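Local coordinates for centrosome-associated zinc finger protein Cp190 (Drosophila melanogaster, PDB 6ER1), which organises chromatin domains and their boundaries, being recruited by insulator DNA-binding proteins, and forms homodimers through the BTB domain described here, at residues 63-68 and 73-78; 82-87 and 105-110; 55-60 and 91-96; 26-29 and 33-36. All blocks are in the same frame, centred on the assembly; numbering follows the deposited sequence.

Overall arrangement
The four contacts belong to one BTB/POZ domain, built here as a homodimer. Contact 3 lies nearest the middle of the subunit, about 4 Å from its centre, and joins two helices at a face met by the second subunit. Contact 4 is about 14 Å from it between centres and also meets that subunit; Tyr94 O and Gln26 NE2, 3.0 Å apart, tie the two together. Contact 1, where helix 60-67 lies against strand 74-76, is nested inside the chain loop that contact 3 closes. Contact 2 shares helix 83-95 with contact 3 and lies about 22 Å from contact 4, between centres, across the subunit's middle. It follows contact 1 along the chain, centres about 17 Å apart.

Contact 1: 63-68 and 73-78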
loop_
_atom_site.group_PDB
_atom_site.type_symbol
_atom_site.label_atom_id
_atom_site.label_comp_id
_atom_site.label_asym_id
_atom_site.label_seq_id
_atom_site.Cartn_x
_atom_site.Cartn_y
_atom_site.Cartn_z
ATOM N N VAL A 63 -14.560 -0.860 10.858
ATOM C CA VAL A 63 -15.615 -0.838 11.878
ATOM C C VAL A 63 -15.068 -0.573 13.265
ATOM O O VAL A 63 -15.692 0.154 14.027
ATOM C CB VAL A 63 -16.574 -2.064 11.773
ATOM C CG1 VAL A 63 -17.045 -2.614 13.107
ATOM C CG2 VAL A 63 -17.795 -1.649 10.964
ATOM N N LEU A 64 -13.883 -1.130 13.562
ATOM C CA LEU A 64 -13.226 -0.818 14.861
ATOM C C LEU A 64 -12.944 0.691 14.992
ATOM O O LEU A 64 -13.190 1.275 16.022
ATOM C CB LEU A 64 -11.934 -1.628 15.009
ATOM C CG LEU A 64 -12.029 -3.134 15.097
ATOM C CD1 LEU A 64 -10.668 -3.724 15.435
ATOM C CD2 LEU A 64 -13.112 -3.593 16.059
ATOM N N GLU A 65 -12.488 1.326 13.908
ATOM C CA GLU A 65 -12.233 2.742 13.964
ATOM C C GLU A 65 -13.503 3.572 14.156
ATOM O O GLU A 65 -13.431 4.653 14.719
ATOM C CB GLU A 65 -11.521 3.188 12.699
ATOM C CG GLU A 65 -10.067 2.811 12.688
ATOM C CD GLU A 65 -9.310 3.602 11.658
ATOM O OE1 GLU A 65 -8.710 4.633 12.046
ATOM O OE2 GLU A 65 -9.336 3.189 10.484
ATOM N N GLN A 66 -14.640 3.069 13.667
ATOM C CA GLN A 66 -15.940 3.700 13.888
ATOM C C GLN A 66 -16.523 3.481 15.298
ATOM O O GLN A 66 -17.364 4.242 15.718
ATOM C CB GLN A 66 -16.971 3.201 12.847
ATOM C CG GLN A 66 -16.678 3.523 11.396
ATOM C CD GLN A 66 -16.719 5.000 11.145
ATOM O OE1 GLN A 66 -17.739 5.634 11.375
ATOM N NE2 GLN A 66 -15.597 5.568 10.732
ATOM N N THR A 67 -16.081 2.451 16.025
ATOM C CA THR A 67 -16.799 1.988 17.226
ATOM C C THR A 67 -15.984 1.814 18.488
ATOM O O THR A 67 -16.551 1.522 19.575
ATOM C CB THR A 67 -17.468 0.630 16.959
ATOM O OG1 THR A 67 -16.470 -0.354 16.677
ATOM C CG2 THR A 67 -18.522 0.739 15.873
ATOM N N CYS A 68 -14.675 1.938 18.381
ATOM C CA CYS A 68 -13.802 1.719 19.539
ATOM C C CYS A 68 -13.119 3.004 19.971
ATOM O O CYS A 68 -12.987 3.945 19.202
ATOM C CB CYS A 68 -12.785 0.631 19.238
ATOM S SG CYS A 68 -13.529 -1.014 19.070
ATOM N N ASP A 73 -3.872 8.849 20.153
ATOM C CA ASP A 73 -3.644 8.476 18.769
ATOM C C ASP A 73 -3.568 6.959 18.504
ATOM O O ASP A 73 -3.058 6.547 17.465
ATOM C CB ASP A 73 -2.381 9.185 18.258
ATOM C CG ASP A 73 -2.423 9.466 16.788
ATOM O OD1 ASP A 73 -3.207 10.344 16.375
ATOM O OD2 ASP A 73 -1.644 8.826 16.048
ATOM N N ALA A 74 -4.103 6.143 19.412
ATOM C CA ALA A 74 -4.087 4.685 19.249
ATOM C C ALA A 74 -5.490 4.161 19.421
ATOM O O ALA A 74 -6.221 4.587 20.312
ATOM C CB ALA A 74 -3.174 4.020 20.266
ATOM N N LEU A 75 -5.828 3.201 18.570
ATOM C CA LEU A 75 -7.106 2.545 18.613
ATOM C C LEU A 75 -7.067 1.389 19.632
ATOM O O LEU A 75 -6.238 0.468 19.531
ATOM C CB LEU A 75 -7.438 2.032 17.222
ATOM C CG LEU A 75 -8.802 1.393 17.020
ATOM C CD1 LEU A 75 -9.912 2.379 17.345
ATOM C CD2 LEU A 75 -8.884 0.975 15.571
ATOM N N ILE A 76 -7.996 1.405 20.576
ATOM C CA ILE A 76 -8.022 0.393 21.648
ATOM C C ILE A 76 -8.722 -0.870 21.126
ATOM O O ILE A 76 -9.936 -0.876 20.816
ATOM C CB ILE A 76 -8.762 0.906 22.878
ATOM C CG1 ILE A 76 -8.086 2.173 23.411
ATOM C CG2 ILE A 76 -8.863 -0.181 23.920
ATOM C CD1 ILE A 76 -6.601 2.026 23.695
ATOM N N MET A 77 -7.959 -1.933 20.980
ATOM C CA MET A 77 -8.495 -3.171 20.444
ATOM C C MET A 77 -9.496 -3.812 21.411
ATOM O O MET A 77 -9.297 -3.765 22.621
ATOM C CB MET A 77 -7.363 -4.168 20.194
ATOM C CG MET A 77 -6.448 -3.752 19.044
ATOM S SD MET A 77 -7.232 -3.575 17.434
ATOM C CE MET A 77 -7.737 -1.870 17.387
ATOM N N PRO A 78 -10.564 -4.411 20.892
ATOM C CA PRO A 78 -11.484 -5.141 21.745
ATOM C C PRO A 78 -10.865 -6.340 22.465
ATOM O O PRO A 78 -9.831 -6.871 22.055
ATOM C CB PRO A 78 -12.592 -5.585 20.799
ATOM C CG PRO A 78 -12.246 -5.104 19.459
ATOM C CD PRO A 78 -10.938 -4.445 19.471
#
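Cys68, the first residue to leave the helical path after helix 60-67, brings the two backbones nearest each other, its CA 6.3 Å from that of Ile76 on strand 74-76. Leu64 has CG anti to its own carbonyl carbon (chi1 -65°), which aims the branch at the 77-78 end, and the fork at CG divides the methyls: Leu64 CD1 lies 4.0 Å from Met77 SD, the two side chains crossing at about a right angle, while Leu64 CD2 rests 3.8 Å from Pro78 CG on the proline ring. Leu75 answers from the strand. Leu75 CD2 sits 3.6 Å from Glu65 CG, and Leu75 CD1 lies against the last turn of the helix, 3.7 Å from Leu64 O and beside Cys68 CB. This is a helix of the BTB fold laid against strand 74-76, which runs between 37-40 and 70-71. Shortening Leu64 to an alanine would probably open a gap between the helix and the Met77-Pro78 corner, leaving the methionine sulfur and the proline ring without part of their apolar cover. Leu64 O also takes backbone bonds from Thr67 N and Cys68 N as the helix ends. The carboxylate of Glu65 is engaged beyond the contact, in a salt bridge from OE2 to Arg51 NE. At the far end Cys68 CB comes to 3.6 Å from Ile76 O, with SG turned toward Pro78.

Contact 2: 82-87 and 105-110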
loop_
_atom_site.group_PDB
_atom_site.type_symbol
_atom_site.label_atom_id
_atom_site.label_comp_id
_atom_site.label_asym_id
_atom_site.label_seq_id
_atom_site.Cartn_x
_atom_site.Cartn_y
_atom_site.Cartn_z
ATOM N N GLN A 82 -6.957 -9.519 20.462
ATOM C CA GLN A 82 -5.651 -9.157 21.033
ATOM C C GLN A 82 -4.518 -9.726 20.226
ATOM O O GLN A 82 -4.707 -10.291 19.119
ATOM C CB GLN A 82 -5.619 -9.606 22.513
ATOM C CG GLN A 82 -6.663 -8.864 23.307
ATOM C CD GLN A 82 -6.293 -7.395 23.532
ATOM O OE1 GLN A 82 -5.185 -7.087 24.032
ATOM N NE2 GLN A 82 -7.218 -6.485 23.249
ATOM N N ALA A 83 -3.288 -9.528 20.681
ATOM C CA ALA A 83 -2.109 -9.784 19.828
ATOM C C ALA A 83 -2.008 -11.227 19.361
ATOM O O ALA A 83 -1.470 -11.499 18.310
ATOM C CB ALA A 83 -0.817 -9.334 20.511
ATOM N N ASP A 84 -2.499 -12.185 20.193
ATOM C CA ASP A 84 -2.432 -13.577 19.760
ATOM C C ASP A 84 -3.043 -13.905 18.376
ATOM O O ASP A 84 -2.584 -14.782 17.685
ATOM C CB ASP A 84 -3.003 -14.569 20.819
ATOM C CG ASP A 84 -4.447 -14.341 21.176
ATOM O OD1 ASP A 84 -5.014 -13.254 20.864
ATOM O OD2 ASP A 84 -5.045 -15.277 21.748
ATOM N N VAL A 85 -4.116 -13.194 18.047
ATOM C CA VAL A 85 -4.731 -13.322 16.716
ATOM C C VAL A 85 -4.343 -12.163 15.786
ATOM O O VAL A 85 -4.125 -12.424 14.580
ATOM C CB VAL A 85 -6.266 -13.519 16.764
ATOM C CG1 VAL A 85 -6.609 -14.804 17.512
ATOM C CG2 VAL A 85 -6.984 -12.317 17.359
ATOM N N VAL A 86 -4.182 -10.973 16.346
ATOM C CA VAL A 86 -3.936 -9.782 15.499
ATOM C C VAL A 86 -2.593 -9.852 14.851
ATOM O O VAL A 86 -2.411 -9.559 13.639
ATOM C CB VAL A 86 -4.147 -8.469 16.227
ATOM C CG1 VAL A 86 -3.671 -7.269 15.411
ATOM C CG2 VAL A 86 -5.596 -8.334 16.691
ATOM N N VAL A 87 -1.553 -10.229 15.597
ATOM C CA VAL A 87 -0.214 -10.236 15.009
ATOM C C VAL A 87 -0.049 -11.217 13.845
ATOM O O VAL A 87 0.375 -10.767 12.747
ATOM C CB VAL A 87 0.884 -10.427 16.106
ATOM C CG1 VAL A 87 2.227 -10.714 15.470
ATOM C CG2 VAL A 87 0.923 -9.173 16.966
ATOM N N TYR A 105 -5.472 -22.679 15.718
ATOM C CA TYR A 105 -6.247 -22.803 14.443
ATOM C C TYR A 105 -7.630 -22.384 14.717
ATOM O O TYR A 105 -8.181 -21.499 13.912
ATOM C CB TYR A 105 -6.199 -24.230 13.902
ATOM C CG TYR A 105 -7.078 -24.419 12.704
ATOM C CD1 TYR A 105 -6.628 -23.966 11.476
ATOM C CD2 TYR A 105 -8.285 -25.019 12.787
ATOM C CE1 TYR A 105 -7.412 -24.147 10.357
ATOM C CE2 TYR A 105 -9.097 -25.207 11.649
ATOM C CZ TYR A 105 -8.632 -24.763 10.431
ATOM O OH TYR A 105 -9.442 -24.969 9.329
ATOM N N GLY A 106 -8.387 -22.941 15.612
ATOM C CA GLY A 106 -9.769 -22.607 15.781
ATOM C C GLY A 106 -10.001 -21.226 16.201
ATOM O O GLY A 106 -10.977 -20.570 15.679
ATOM N N LYS A 107 -9.185 -20.604 16.983
ATOM C CA LYS A 107 -9.345 -19.269 17.410
ATOM C C LYS A 107 -9.129 -18.367 16.156
ATOM O O LYS A 107 -9.874 -17.352 16.036
ATOM C CB LYS A 107 -8.316 -18.899 18.493
ATOM C CG LYS A 107 -8.711 -17.658 19.269
ATOM C CD LYS A 107 -7.880 -17.345 20.499
ATOM C CE LYS A 107 -8.384 -16.052 21.120
ATOM N NZ LYS A 107 -7.706 -15.717 22.406
ATOM N N LEU A 108 -8.135 -18.643 15.374
ATOM C CA LEU A 108 -7.877 -17.832 14.162
ATOM C C LEU A 108 -9.051 -17.995 13.247
ATOM O O LEU A 108 -9.460 -16.926 12.621
ATOM C CB LEU A 108 -6.586 -18.241 13.515
ATOM C CG LEU A 108 -5.340 -17.773 14.272
ATOM C CD1 LEU A 108 -4.127 -18.559 13.770
ATOM C CD2 LEU A 108 -5.098 -16.270 14.061
ATOM N N LEU A 109 -9.628 -19.149 13.056
ATOM C CA LEU A 109 -10.798 -19.351 12.184
ATOM C C LEU A 109 -11.937 -18.603 12.737
ATOM O O LEU A 109 -12.638 -17.862 11.938
ATOM C CB LEU A 109 -11.063 -20.809 11.990
ATOM C CG LEU A 109 -12.151 -21.229 11.088
ATOM C CD1 LEU A 109 -12.080 -20.534 9.736
ATOM C CD2 LEU A 109 -12.219 -22.714 10.916
ATOM N N ARG A 110 -12.280 -18.628 13.999
ATOM C CA ARG A 110 -13.369 -17.868 14.554
ATOM C C ARG A 110 -13.109 -16.373 14.386
ATOM O O ARG A 110 -14.108 -15.620 14.097
ATOM C CB ARG A 110 -13.682 -18.240 16.020
ATOM C CG ARG A 110 -14.257 -19.646 16.137
ATOM C CD ARG A 110 -14.580 -20.029 17.587
ATOM N NE ARG A 110 -13.428 -20.134 18.475
ATOM C CZ ARG A 110 -12.711 -21.244 18.591
ATOM N NH1 ARG A 110 -12.989 -22.331 17.918
ATOM N NH2 ARG A 110 -11.706 -21.230 19.479
#
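Val85 on helix 83-95 packs against Leu108 on helix 105-115, and this apolar pair is the close part of the contact. The short helical segments cross at -67° with their axes 10.1 Å apart, and the nearest CA atoms, 6.1 Å apart, are those of these same two residues. Leu108 CD2 lies 4.0 Å from Val85 CB as the side chains slide past each other in opposite directions. Val85 CG1 reaches farther along, to 4.0 Å from Lys107 CG, covering the start of the lysine chain; Met104 touches the same valine. Both Val85 and Leu108 are buried in this helical part of the BTB domain. The outer side is looser and polar. In the conformer given, Lys107, fully extended beyond CG, crosses Asp84 at about a right angle and delivers NZ to Asp84 OD2 at 2.8 Å, a salt bridge made on the syn lone pair of that oxygen; a second conformer makes its permanence doubtful. Asp84 meets it because CG sits between backbone N and carbonyl carbon (chi1 60°), while OD1 turns back to a weak bond from Val85 N. An asparagine in place of Asp84 would remove the negative charge and is likely to leave the ammonium of Lys107 without its ionic mate. While that bridge holds, charge closes the partly exposed side over a buried apolar pair, and each group probably favours the ionised form of the other.

Contact 3: 55-60 and 91-96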
loop_
_atom_site.group_PDB
_atom_site.type_symbol
_atom_site.label_atom_id
_atom_site.label_comp_id
_atom_site.label_asym_id
_atom_site.label_seq_id
_atom_site.Cartn_x
_atom_site.Cartn_y
_atom_site.Cartn_z
ATOM N N SER A 55 -7.228 -2.855 4.857
ATOM C CA SER A 55 -8.492 -2.708 4.106
ATOM C C SER A 55 -8.560 -3.585 2.844
ATOM O O SER A 55 -9.651 -3.894 2.363
ATOM C CB SER A 55 -8.738 -1.275 3.708
ATOM O OG SER A 55 -8.763 -0.415 4.861
ATOM N N ALA A 56 -7.410 -4.006 2.321
ATOM C CA ALA A 56 -7.416 -4.897 1.137
ATOM C C ALA A 56 -8.052 -6.257 1.444
ATOM O O ALA A 56 -8.533 -6.925 0.533
ATOM C CB ALA A 56 -6.011 -5.108 0.644
ATOM N N CYS A 57 -7.958 -6.648 2.725
ATOM C CA CYS A 57 -8.447 -7.974 3.178
ATOM C C CYS A 57 -9.744 -7.980 3.928
ATOM O O CYS A 57 -10.421 -9.044 4.030
ATOM C CB CYS A 57 -7.423 -8.689 4.063
ATOM S SG CYS A 57 -5.994 -9.256 3.139
ATOM N N THR A 58 -10.073 -6.853 4.538
ATOM C CA THR A 58 -11.216 -6.815 5.465
ATOM C C THR A 58 -11.752 -5.403 5.637
ATOM O O THR A 58 -11.011 -4.447 5.448
ATOM C CB THR A 58 -10.805 -7.382 6.851
ATOM O OG1 THR A 58 -11.947 -7.548 7.706
ATOM C CG2 THR A 58 -9.740 -6.509 7.525
ATOM N N ASP A 59 -12.996 -5.281 6.072
ATOM C CA ASP A 59 -13.508 -3.991 6.577
ATOM C C ASP A 59 -13.604 -3.941 8.121
ATOM O O ASP A 59 -14.045 -2.950 8.692
ATOM C CB ASP A 59 -14.860 -3.651 5.970
ATOM C CG ASP A 59 -14.746 -3.266 4.518
ATOM O OD1 ASP A 59 -13.942 -2.350 4.263
ATOM O OD2 ASP A 59 -15.412 -3.921 3.689
ATOM N N TYR A 60 -13.106 -4.967 8.784
ATOM C CA TYR A 60 -13.253 -5.039 10.250
ATOM C C TYR A 60 -12.508 -3.917 10.959
ATOM O O TYR A 60 -12.997 -3.353 11.931
ATOM C CB TYR A 60 -12.796 -6.368 10.719
ATOM C CG TYR A 60 -13.041 -6.638 12.187
ATOM C CD1 TYR A 60 -14.302 -6.977 12.680
ATOM C CD2 TYR A 60 -11.971 -6.621 13.075
ATOM C CE1 TYR A 60 -14.490 -7.288 14.038
ATOM C CE2 TYR A 60 -12.123 -6.974 14.406
ATOM C CZ TYR A 60 -13.362 -7.295 14.892
ATOM O OH TYR A 60 -13.473 -7.591 16.241
ATOM N N ASN A 91 0.389 -9.960 9.914
ATOM C CA ASN A 91 1.509 -10.418 9.121
ATOM C C ASN A 91 1.076 -11.123 7.808
ATOM O O ASN A 91 1.718 -10.960 6.735
ATOM C CB ASN A 91 2.440 -11.314 9.928
ATOM C CG ASN A 91 3.263 -10.567 10.992
ATOM O OD1 ASN A 91 3.557 -9.398 10.847
ATOM N ND2 ASN A 91 3.705 -11.278 12.000
ATOM N N PHE A 92 -0.020 -11.860 7.888
ATOM C CA PHE A 92 -0.658 -12.456 6.704
ATOM C C PHE A 92 -1.079 -11.362 5.718
ATOM O O PHE A 92 -0.802 -11.495 4.496
ATOM C CB PHE A 92 -1.856 -13.319 7.082
ATOM C CG PHE A 92 -2.691 -13.750 5.931
ATOM C CD1 PHE A 92 -2.292 -14.697 5.037
ATOM C CD2 PHE A 92 -3.849 -13.065 5.695
ATOM C CE1 PHE A 92 -3.064 -15.005 3.935
ATOM C CE2 PHE A 92 -4.641 -13.370 4.600
ATOM C CZ PHE A 92 -4.257 -14.356 3.735
ATOM N N MET A 93 -1.675 -10.293 6.224
ATOM C CA MET A 93 -2.124 -9.231 5.272
ATOM C C MET A 93 -0.970 -8.631 4.506
ATOM O O MET A 93 -1.119 -8.266 3.307
ATOM C CB MET A 93 -2.865 -8.140 6.000
ATOM C CG MET A 93 -4.146 -8.583 6.593
ATOM S SD MET A 93 -4.717 -7.326 7.759
ATOM C CE MET A 93 -6.320 -7.680 7.818
ATOM N N TYR A 94 0.216 -8.537 5.095
ATOM C CA TYR A 94 1.416 -7.990 4.437
ATOM C C TYR A 94 2.142 -8.965 3.521
ATOM O O TYR A 94 2.881 -8.548 2.618
ATOM C CB TYR A 94 2.408 -7.437 5.447
ATOM C CG TYR A 94 2.043 -6.071 5.986
ATOM C CD1 TYR A 94 1.186 -5.906 7.048
ATOM C CD2 TYR A 94 2.525 -4.916 5.363
ATOM C CE1 TYR A 94 0.822 -4.655 7.510
ATOM C CE2 TYR A 94 2.176 -3.665 5.824
ATOM C CZ TYR A 94 1.314 -3.521 6.888
ATOM O OH TYR A 94 0.994 -2.287 7.381
ATOM N N THR A 95 1.911 -10.252 3.705
ATOM C CA THR A 95 2.762 -11.254 3.062
ATOM C C THR A 95 2.093 -12.358 2.269
ATOM O O THR A 95 2.734 -12.917 1.368
ATOM C CB THR A 95 3.669 -11.989 4.094
ATOM O OG1 THR A 95 2.875 -12.766 4.974
ATOM C CG2 THR A 95 4.527 -11.037 4.894
ATOM N N GLY A 96 0.850 -12.686 2.601
ATOM C CA GLY A 96 0.179 -13.863 2.103
ATOM C C GLY A 96 0.441 -15.167 2.808
ATOM O O GLY A 96 -0.145 -16.177 2.437
#
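Phe92 O, at the end of helix 83-95, is gripped by two backbone donors, Gly96 N at 2.8 Å and Thr95 N at 3.1 Å, and the turn so closed includes Met93, which makes the contact with segment 55-60. Gly96, with positive phi, lets the chain leave the helix there. Met93 leans toward the other segment with CG anti to its carbonyl carbon (chi1 -66°) and an extended chain, which carries the methyl well away from its own helix. Along the way Met93 CG passes Cys57 SG at 4.0 Å; at the end the Met93 and Thr58 side chains cross obliquely, with Met93 CE 3.6 Å from Thr58 CG2 and also beside Cys57 CB. In the BTB domain this joins the chain leaving helix 51-57 to the C-terminal part of helix 83-95, deep within the subunit, with Phe61 and Met117 adding to the apolar cover of Met93. Thr58 splits its two branches between tasks: CG2 faces the methionine, whereas OG1, anti to the backbone N (chi1 -171°), accepts from Tyr60 N at 3.0 Å with a fairly straight bond of 162°, an ST turn leading into helix 60-67. The dimer partner closes over this region: Trp17 of the second subunit gives its NE1 to Met93 O and packs on Cys57, its ring also meeting that of Phe92.

Contact 4: 26-29 and 33-36; sequences QNFF and DYCD
Phe28 and Tyr34 meet as an aromatic T-shaped pair, the tyrosine presenting an edge to one face of the phenylalanine. The ring centroids are 5.0 Å apart with the planes at 80°, and the closest atoms are Tyr34 CE2 and Phe28 CE1 at 3.7 Å, so that CE2 stands over the Phe28 face, offset toward its rim. The polar link runs through the backbone: Asp33 N donates to Phe28 O at 2.8 Å, the N-H...O angle being 151° and the donor tilted 17° from the carbonyl plane. It draws the chain back against helix 17-31 before strand 37-40 begins. Asp33 CB adds a van der Waals contact, 4.0 Å from Phe28 CD1 and oblique to the ring. Tyr34 has a left-handed backbone conformation, and its OH is hydrogen-bonded to Asn62 of the second subunit, whose Leu52 packs on Phe28. Within the subunit, His50 touches both side chains, and its NE2 is hydrogen-bonded to Asp33 O, the carbonyl accepting. The aromatic pair therefore combines a dispersive, weakly electrostatic edge-to-face fit with a hydroxyl committed across the BTB dimer interface, which probably helps fix how the tyrosine ring is turned.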
loop_
_atom_site.group_PDB
_atom_site.type_symbol
_atom_site.label_atom_id
_atom_site.label_comp_id
_atom_site.label_asym_id
_atom_site.label_seq_id
_atom_site.Cartn_x
_atom_site.Cartn_y
_atom_site.Cartn_z
ATOM N N GLN A 26 6.665 -4.319 2.867
ATOM C CA GLN A 26 7.113 -5.086 4.060
ATOM C C GLN A 26 8.208 -4.332 4.787
ATOM O O GLN A 26 8.187 -4.238 6.020
ATOM C CB GLN A 26 7.543 -6.448 3.589
ATOM C CG GLN A 26 6.354 -7.319 3.276
ATOM C CD GLN A 26 6.700 -8.509 2.423
ATOM O OE1 GLN A 26 7.877 -8.865 2.269
ATOM N NE2 GLN A 26 5.678 -9.163 1.898
ATOM N N ASN A 27 9.155 -3.755 4.041
ATOM C CA ASN A 27 10.167 -2.927 4.642
ATOM C C ASN A 27 9.593 -1.736 5.381
ATOM O O ASN A 27 10.008 -1.402 6.479
ATOM C CB ASN A 27 11.200 -2.512 3.614
ATOM C CG ASN A 27 12.299 -1.655 4.201
ATOM O OD1 ASN A 27 13.035 -2.119 5.092
ATOM N ND2 ASN A 27 12.410 -0.409 3.734
ATOM N N PHE A 28 8.632 -1.065 4.767
ATOM C CA PHE A 28 7.981 0.040 5.453
ATOM C C PHE A 28 7.301 -0.380 6.782
ATOM O O PHE A 28 7.322 0.357 7.776
ATOM C CB PHE A 28 6.945 0.711 4.550
ATOM C CG PHE A 28 7.512 1.401 3.328
ATOM C CD1 PHE A 28 8.808 1.941 3.299
ATOM C CD2 PHE A 28 6.730 1.470 2.197
ATOM C CE1 PHE A 28 9.279 2.572 2.164
ATOM C CE2 PHE A 28 7.179 2.130 1.069
ATOM C CZ PHE A 28 8.451 2.656 1.045
ATOM N N PHE A 29 6.642 -1.519 6.742
ATOM C CA PHE A 29 6.006 -2.079 7.926
ATOM C C PHE A 29 7.023 -2.366 9.014
ATOM O O PHE A 29 6.833 -1.940 10.150
ATOM C CB PHE A 29 5.219 -3.339 7.550
ATOM C CG PHE A 29 4.574 -4.073 8.707
ATOM C CD1 PHE A 29 3.758 -3.422 9.600
ATOM C CD2 PHE A 29 4.650 -5.424 8.754
ATOM C CE1 PHE A 29 3.121 -4.090 10.592
ATOM C CE2 PHE A 29 4.027 -6.124 9.755
ATOM C CZ PHE A 29 3.268 -5.459 10.699
ATOM N N ASP A 33 7.366 3.029 8.690
ATOM C CA ASP A 33 7.340 4.163 7.762
ATOM C C ASP A 33 5.971 4.237 7.143
ATOM O O ASP A 33 5.461 3.222 6.656
ATOM C CB ASP A 33 8.384 3.986 6.666
ATOM C CG ASP A 33 9.799 4.151 7.163
ATOM O OD1 ASP A 33 10.008 4.925 8.106
ATOM O OD2 ASP A 33 10.724 3.518 6.596
ATOM N N TYR A 34 5.386 5.436 7.175
ATOM C CA TYR A 34 4.098 5.773 6.559
ATOM C C TYR A 34 2.931 5.112 7.257
ATOM O O TYR A 34 1.806 5.163 6.754
ATOM C CB TYR A 34 4.044 5.535 5.015
ATOM C CG TYR A 34 5.283 6.028 4.294
ATOM C CD1 TYR A 34 5.507 7.377 4.153
ATOM C CD2 TYR A 34 6.300 5.146 3.885
ATOM C CE1 TYR A 34 6.670 7.859 3.559
ATOM C CE2 TYR A 34 7.469 5.624 3.287
ATOM C CZ TYR A 34 7.639 6.998 3.124
ATOM O OH TYR A 34 8.779 7.532 2.551
ATOM N N CYS A 35 3.150 4.571 8.468
ATOM C CA CYS A 35 2.041 3.952 9.197
ATOM C C CYS A 35 1.047 5.032 9.630
ATOM O O CYS A 35 1.433 6.171 9.936
ATOM C CB CYS A 35 2.526 3.113 10.356
ATOM S SG CYS A 35 3.384 1.602 9.854
ATOM N N ASP A 36 -0.231 4.696 9.589
ATOM C CA ASP A 36 -1.279 5.674 9.853
ATOM C C ASP A 36 -2.357 5.170 10.756
ATOM O O ASP A 36 -3.370 5.844 10.944
ATOM C CB ASP A 36 -1.872 6.186 8.533
ATOM C CG ASP A 36 -2.389 5.084 7.660
ATOM O OD1 ASP A 36 -2.485 3.922 8.090
ATOM O OD2 ASP A 36 -2.709 5.372 6.504
#